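Local coordinates for protein putative fimbrial subunit (Corynebacterium diphtheriae, PDB 4HSQ) that probably polymerises as the major shaft subunit (SpaD) of a cell-surface adhesive pilus, here represented by its second and third domains, the latter binding calcium, at residues Q18-W32 with V95-R109. Residues are numbered along the deposited sequence; the frame is centred on the assembly and turned at random.
Sequences QDAYTYTIKADAPTW and VKSGDKMSLTFEVKR
Tyr21, Tyr23, Ile25 and Ala27 pair in turn through the backbone with Val107, Phe105, Leu103 and Met101, two N-H...O bonds to a pair, making strands 20-28 and 100-109 antiparallel neighbours. Past the strands the bonding goes on: Ala29 N donates to Asp99 O, and Gly98 N, in the type II turn Lys96-Asp99, donates to Pro30 O from above the carbonyl plane. At the other end Gln18 N meets Arg109 O, and a water links Asp19 O to Arg109 N.

The buried face is apolar and aromatic. Val107 CG2 sits over one face of the Tyr21 ring, 3.6 Å from its centroid, while its neighbour Tyr23 is touched obliquely by the same methyl. Phe105 has CG lodged between its backbone N and carbonyl carbon (chi1 65°), which brings its ring toward strand 20-28, Tyr23 CB over its face and Ile25 CD1 at its edge. Tyr21 OH donates to Tyr23 OH at 2.9 Å, the acceptor lying in the plane of the Tyr21 ring. Leu118 and Ala122 of strand 117-127 pack against this face.

Polar side chains line the other face. Thr24 OG1 and Thr104 OG1 hydrogen-bond at 2.8 Å, and Lys26, bending at its last torsion (chi4 -71°), turns NZ onto Ser102 OG at 2.9 Å. Lys100 NZ makes a weak salt bridge with Asp28 OD1 at 3.3 Å. Glu106 lays its chain along Ala20 CB and carries its carboxylate to Lys55.

Beyond the strands, Ser97 CA lies 3.7 Å from the centroid of the six-membered ring of Trp32, over its face; Val95 O meets that ring's edge in plane, and Ser97 OG accepts a hydrogen bond from Trp32 N.

Strands 7-11 and 51-61 flank the pair in an antiparallel sheet, 7-11 at its edge, consistent with the beta-sandwich of a CnaA-type domain, the first of two here.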
loop_
_atom_site.group_PDB
_atom_site.type_symbol
_atom_site.label_atom_id
_atom_site.label_comp_id
_atom_site.label_asym_id
_atom_site.label_seq_id
_atom_site.Cartn_x
_atom_site.Cartn_y
_atom_site.Cartn_z
ATOM N N GLN A 18 -1.446 -5.946 3.124
ATOM C CA GLN A 18 -1.521 -7.313 2.580
ATOM C C GLN A 18 -2.422 -7.399 1.313
ATOM O O GLN A 18 -2.657 -8.485 0.792
ATOM C CB GLN A 18 -1.906 -8.343 3.663
ATOM C CG GLN A 18 -0.742 -8.585 4.664
ATOM C CD GLN A 18 0.470 -9.283 4.038
ATOM O OE1 GLN A 18 0.481 -9.620 2.859
ATOM N NE2 GLN A 18 1.496 -9.569 4.825
ATOM N N ASP A 19 -2.886 -6.248 0.805
ATOM C CA ASP A 19 -3.583 -6.167 -0.469
ATOM C C ASP A 19 -2.535 -5.936 -1.539
ATOM O O ASP A 19 -1.674 -5.063 -1.381
ATOM C CB ASP A 19 -4.637 -5.058 -0.493
ATOM C CG ASP A 19 -5.852 -5.330 0.370
ATOM O OD1 ASP A 19 -6.208 -6.527 0.549
ATOM O OD2 ASP A 19 -6.489 -4.351 0.821
ATOM N N ALA A 20 -2.598 -6.703 -2.623
ATOM C CA ALA A 20 -1.616 -6.540 -3.703
ATOM C C ALA A 20 -1.752 -5.190 -4.382
ATOM O O ALA A 20 -2.873 -4.735 -4.646
ATOM C CB ALA A 20 -1.789 -7.644 -4.733
ATOM N N TYR A 21 -0.620 -4.556 -4.696
ATOM C CA TYR A 21 -0.661 -3.314 -5.483
ATOM C C TYR A 21 0.538 -3.315 -6.406
ATOM O O TYR A 21 1.375 -4.207 -6.298
ATOM C CB TYR A 21 -0.797 -2.047 -4.638
ATOM C CG TYR A 21 0.411 -1.635 -3.828
ATOM C CD1 TYR A 21 1.387 -0.799 -4.373
ATOM C CD2 TYR A 21 0.523 -1.979 -2.485
ATOM C CE1 TYR A 21 2.466 -0.356 -3.613
ATOM C CE2 TYR A 21 1.606 -1.549 -1.716
ATOM C CZ TYR A 21 2.570 -0.733 -2.284
ATOM O OH TYR A 21 3.652 -0.300 -1.557
ATOM N N THR A 22 0.596 -2.372 -7.337
ATOM C CA THR A 22 1.651 -2.421 -8.324
ATOM C C THR A 22 2.446 -1.156 -8.439
ATOM O O THR A 22 1.984 -0.067 -8.081
ATOM C CB THR A 22 1.080 -2.765 -9.745
ATOM O OG1 THR A 22 0.136 -1.776 -10.159
ATOM C CG2 THR A 22 0.454 -4.168 -9.829
ATOM N N TYR A 23 3.691 -1.344 -8.896
ATOM C CA TYR A 23 4.597 -0.300 -9.324
ATOM C C TYR A 23 4.817 -0.451 -10.792
ATOM O O TYR A 23 4.907 -1.583 -11.279
ATOM C CB TYR A 23 5.953 -0.346 -8.611
ATOM C CG TYR A 23 5.858 0.012 -7.149
ATOM C CD1 TYR A 23 5.559 1.314 -6.747
ATOM C CD2 TYR A 23 6.152 -0.925 -6.164
ATOM C CE1 TYR A 23 5.524 1.663 -5.393
ATOM C CE2 TYR A 23 6.093 -0.593 -4.808
ATOM C CZ TYR A 23 5.795 0.702 -4.433
ATOM O OH TYR A 23 5.741 1.017 -3.105
ATOM N N THR A 24 5.023 0.670 -11.485
ATOM C CA THR A 24 5.385 0.610 -12.898
ATOM C C THR A 24 6.630 1.480 -13.102
ATOM O O THR A 24 6.692 2.601 -12.586
ATOM C CB THR A 24 4.218 1.008 -13.840
ATOM O OG1 THR A 24 3.201 -0.002 -13.743
ATOM C CG2 THR A 24 4.675 1.101 -15.322
ATOM N N ILE A 25 7.608 0.948 -13.838
ATOM C CA ILE A 25 8.860 1.660 -14.155
ATOM C C ILE A 25 8.913 1.794 -15.659
ATOM O O ILE A 25 8.849 0.789 -16.384
ATOM C CB ILE A 25 10.123 0.972 -13.569
ATOM C CG1 ILE A 25 9.994 0.802 -12.019
ATOM C CG2 ILE A 25 11.407 1.783 -13.935
ATOM C CD1 ILE A 25 10.802 -0.392 -11.507
ATOM N N LYS A 26 9.024 3.039 -16.126
ATOM C CA LYS A 26 9.086 3.350 -17.561
ATOM C C LYS A 26 10.378 4.090 -17.850
ATOM O O LYS A 26 10.805 4.970 -17.077
ATOM C CB LYS A 26 7.867 4.170 -18.021
ATOM C CG LYS A 26 6.566 3.357 -17.975
ATOM C CD LYS A 26 5.442 3.957 -18.814
ATOM C CE LYS A 26 4.100 3.292 -18.551
ATOM N NZ LYS A 26 4.017 1.896 -19.088
ATOM N N ALA A 27 11.022 3.706 -18.943
ATOM C CA ALA A 27 12.295 4.295 -19.331
ATOM C C ALA A 27 12.530 4.099 -20.806
ATOM O O ALA A 27 12.132 3.079 -21.362
ATOM C CB ALA A 27 13.426 3.644 -18.541
ATOM N N ASP A 28 13.233 5.033 -21.432
ATOM C CA ASP A 28 13.559 4.867 -22.828
ATOM C C ASP A 28 14.800 4.022 -22.972
ATOM O O ASP A 28 15.769 4.205 -22.234
ATOM C CB ASP A 28 13.773 6.225 -23.515
ATOM C CG ASP A 28 12.537 7.100 -23.522
ATOM O OD1 ASP A 28 11.489 6.638 -24.019
ATOM O OD2 ASP A 28 12.617 8.241 -23.023
ATOM N N ALA A 29 14.771 3.082 -23.923
ATOM C CA ALA A 29 15.953 2.328 -24.258
ATOM C C ALA A 29 16.861 3.272 -25.062
ATOM O O ALA A 29 16.344 4.242 -25.648
ATOM C CB ALA A 29 15.576 1.109 -25.087
ATOM N N PRO A 30 18.195 3.058 -25.108
ATOM C CA PRO A 30 19.015 3.917 -25.974
ATOM C C PRO A 30 18.716 3.632 -27.463
ATOM O O PRO A 30 17.894 2.755 -27.795
ATOM C CB PRO A 30 20.447 3.532 -25.580
ATOM C CG PRO A 30 20.335 2.078 -25.184
ATOM C CD PRO A 30 18.998 1.974 -24.495
ATOM N N THR A 31 19.368 4.376 -28.365
ATOM C CA THR A 31 19.225 4.173 -29.807
ATOM C C THR A 31 20.512 3.553 -30.365
ATOM O O THR A 31 21.581 3.748 -29.795
ATOM C CB THR A 31 18.878 5.486 -30.531
ATOM O OG1 THR A 31 19.894 6.448 -30.251
ATOM C CG2 THR A 31 17.476 6.029 -30.164
ATOM N N TRP A 32 20.404 2.800 -31.472
ATOM C CA TRP A 32 21.551 2.153 -32.119
ATOM C C TRP A 32 21.231 1.807 -33.563
ATOM O O TRP A 32 20.057 1.577 -33.914
ATOM C CB TRP A 32 22.020 0.891 -31.350
ATOM C CG TRP A 32 21.027 -0.230 -31.322
ATOM C CD1 TRP A 32 20.927 -1.263 -32.208
ATOM C CD2 TRP A 32 19.993 -0.431 -30.351
ATOM N NE1 TRP A 32 19.909 -2.110 -31.841
ATOM C CE2 TRP A 32 19.302 -1.611 -30.713
ATOM C CE3 TRP A 32 19.576 0.276 -29.213
ATOM C CZ2 TRP A 32 18.232 -2.111 -29.963
ATOM C CZ3 TRP A 32 18.516 -0.225 -28.469
ATOM C CH2 TRP A 32 17.858 -1.403 -28.848
ATOM N N VAL A 95 14.180 -6.000 -28.368
ATOM C CA VAL A 95 14.195 -4.554 -28.103
ATOM C C VAL A 95 14.589 -3.804 -29.365
ATOM O O VAL A 95 15.619 -4.108 -29.959
ATOM C CB VAL A 95 15.093 -4.159 -26.897
ATOM C CG1 VAL A 95 14.976 -2.658 -26.584
ATOM C CG2 VAL A 95 14.742 -4.992 -25.660
ATOM N N LYS A 96 13.759 -2.827 -29.768
ATOM C CA LYS A 96 14.032 -1.999 -30.951
ATOM C C LYS A 96 14.631 -0.683 -30.486
ATOM O O LYS A 96 14.336 -0.233 -29.387
ATOM C CB LYS A 96 12.776 -1.772 -31.824
ATOM C CG LYS A 96 11.928 -3.024 -32.140
ATOM C CD LYS A 96 12.521 -3.924 -33.224
ATOM C CE LYS A 96 11.949 -5.328 -33.193
ATOM N NZ LYS A 96 12.970 -6.337 -32.787
ATOM N N SER A 97 15.514 -0.096 -31.295
ATOM C CA SER A 97 16.204 1.169 -31.001
ATOM C C SER A 97 15.239 2.249 -30.491
ATOM O O SER A 97 14.194 2.483 -31.102
ATOM C CB SER A 97 16.941 1.663 -32.243
ATOM O OG SER A 97 17.331 3.013 -32.087
ATOM N N GLY A 98 15.563 2.819 -29.332
ATOM C CA GLY A 98 14.769 3.857 -28.675
ATOM C C GLY A 98 13.417 3.438 -28.105
ATOM O O GLY A 98 12.611 4.302 -27.759
ATOM N N ASP A 99 13.142 2.129 -28.015
ATOM C CA ASP A 99 11.868 1.612 -27.477
ATOM C C ASP A 99 11.562 2.118 -26.073
ATOM O O ASP A 99 12.461 2.247 -25.257
ATOM C CB ASP A 99 11.894 0.084 -27.402
ATOM C CG ASP A 99 11.267 -0.628 -28.575
ATOM O OD1 ASP A 99 10.668 0.061 -29.443
ATOM O OD2 ASP A 99 11.338 -1.880 -28.613
ATOM N N LYS A 100 10.285 2.358 -25.792
ATOM C CA LYS A 100 9.861 2.697 -24.451
ATOM C C LYS A 100 9.757 1.378 -23.684
ATOM O O LYS A 100 8.976 0.496 -24.070
ATOM C CB LYS A 100 8.541 3.474 -24.452
ATOM C CG LYS A 100 7.930 3.727 -23.048
ATOM C CD LYS A 100 8.807 4.532 -22.081
ATOM C CE LYS A 100 8.717 6.030 -22.281
ATOM N NZ LYS A 100 9.617 6.765 -21.351
HETATM N N MSE A 101 10.621 1.210 -22.686
HETATM C CA MSE A 101 10.677 0.020 -21.838
HETATM C C MSE A 101 9.701 0.193 -20.692
HETATM O O MSE A 101 9.596 1.286 -20.113
HETATM C CB MSE A 101 12.097 -0.201 -21.280
HETATM C CG MSE A 101 13.167 -0.214 -22.350
HETATM SE SE MSE A 101 12.831 -1.586 -23.653
HETATM C CE MSE A 101 12.860 -3.181 -22.522
ATOM N N SER A 102 9.051 -0.891 -20.298
ATOM C CA SER A 102 8.108 -0.800 -19.203
ATOM C C SER A 102 8.170 -2.038 -18.358
ATOM O O SER A 102 8.249 -3.142 -18.886
ATOM C CB SER A 102 6.689 -0.596 -19.733
ATOM O OG SER A 102 5.790 -0.315 -18.673
ATOM N N LEU A 103 8.115 -1.852 -17.041
ATOM C CA LEU A 103 8.086 -2.972 -16.109
ATOM C C LEU A 103 6.998 -2.728 -15.099
ATOM O O LEU A 103 7.039 -1.715 -14.417
ATOM C CB LEU A 103 9.456 -3.172 -15.385
ATOM C CG LEU A 103 9.425 -4.057 -14.104
ATOM C CD1 LEU A 103 9.135 -5.536 -14.448
ATOM C CD2 LEU A 103 10.709 -3.924 -13.276
ATOM N N THR A 104 6.074 -3.682 -14.952
ATOM C CA THR A 104 5.048 -3.600 -13.914
ATOM C C THR A 104 5.205 -4.808 -13.018
ATOM O O THR A 104 5.301 -5.949 -13.502
ATOM C CB THR A 104 3.604 -3.505 -14.489
ATOM O OG1 THR A 104 3.507 -2.313 -15.271
ATOM C CG2 THR A 104 2.539 -3.406 -13.362
ATOM N N PHE A 105 5.218 -4.570 -11.704
ATOM C CA PHE A 105 5.343 -5.688 -10.777
ATOM C C PHE A 105 4.448 -5.438 -9.586
ATOM O O PHE A 105 4.071 -4.296 -9.293
ATOM C CB PHE A 105 6.802 -5.956 -10.363
ATOM C CG PHE A 105 7.451 -4.847 -9.562
ATOM C CD1 PHE A 105 7.472 -4.894 -8.175
ATOM C CD2 PHE A 105 8.148 -3.817 -10.202
ATOM C CE1 PHE A 105 8.071 -3.865 -7.437
ATOM C CE2 PHE A 105 8.741 -2.790 -9.464
ATOM C CZ PHE A 105 8.707 -2.825 -8.090
ATOM N N GLU A 106 4.144 -6.516 -8.889
ATOM C CA GLU A 106 3.223 -6.522 -7.787
ATOM C C GLU A 106 3.905 -6.762 -6.464
ATOM O O GLU A 106 4.816 -7.585 -6.359
ATOM C CB GLU A 106 2.198 -7.607 -8.090
ATOM C CG GLU A 106 1.042 -7.728 -7.122
ATOM C CD GLU A 106 0.249 -8.977 -7.449
ATOM O OE1 GLU A 106 -0.444 -8.986 -8.490
ATOM O OE2 GLU A 106 0.375 -9.970 -6.703
ATOM N N VAL A 107 3.424 -6.041 -5.431
ATOM C CA VAL A 107 3.903 -6.136 -4.046
ATOM C C VAL A 107 2.726 -6.171 -3.089
ATOM O O VAL A 107 1.591 -5.814 -3.469
ATOM C CB VAL A 107 4.851 -4.928 -3.685
ATOM C CG1 VAL A 107 6.150 -4.952 -4.499
ATOM C CG2 VAL A 107 4.140 -3.573 -3.818
ATOM N N LYS A 108 3.009 -6.497 -1.826
ATOM C CA LYS A 108 2.075 -6.382 -0.706
ATOM C C LYS A 108 2.814 -5.711 0.411
ATOM O O LYS A 108 3.937 -6.116 0.716
ATOM C CB LYS A 108 1.511 -7.728 -0.206
ATOM C CG LYS A 108 0.566 -8.400 -1.218
ATOM C CD LYS A 108 0.078 -9.773 -0.717
ATOM C CE LYS A 108 -0.776 -10.430 -1.795
ATOM N NZ LYS A 108 -1.253 -11.789 -1.391
ATOM N N ARG A 109 2.183 -4.733 1.056
ATOM C CA ARG A 109 2.795 -4.094 2.222
ATOM C C ARG A 109 2.408 -4.928 3.439
ATOM O O ARG A 109 1.220 -5.093 3.701
ATOM C CB ARG A 109 2.346 -2.638 2.350
ATOM C CG ARG A 109 3.044 -1.924 3.496
ATOM C CD ARG A 109 2.552 -0.504 3.531
ATOM N NE ARG A 109 3.095 0.251 4.652
ATOM C CZ ARG A 109 3.147 1.576 4.665
ATOM N NH1 ARG A 109 2.710 2.268 3.626
ATOM N NH2 ARG A 109 3.664 2.216 5.708
HETATM O O HOH W 1 -0.397 -3.784 0.557
#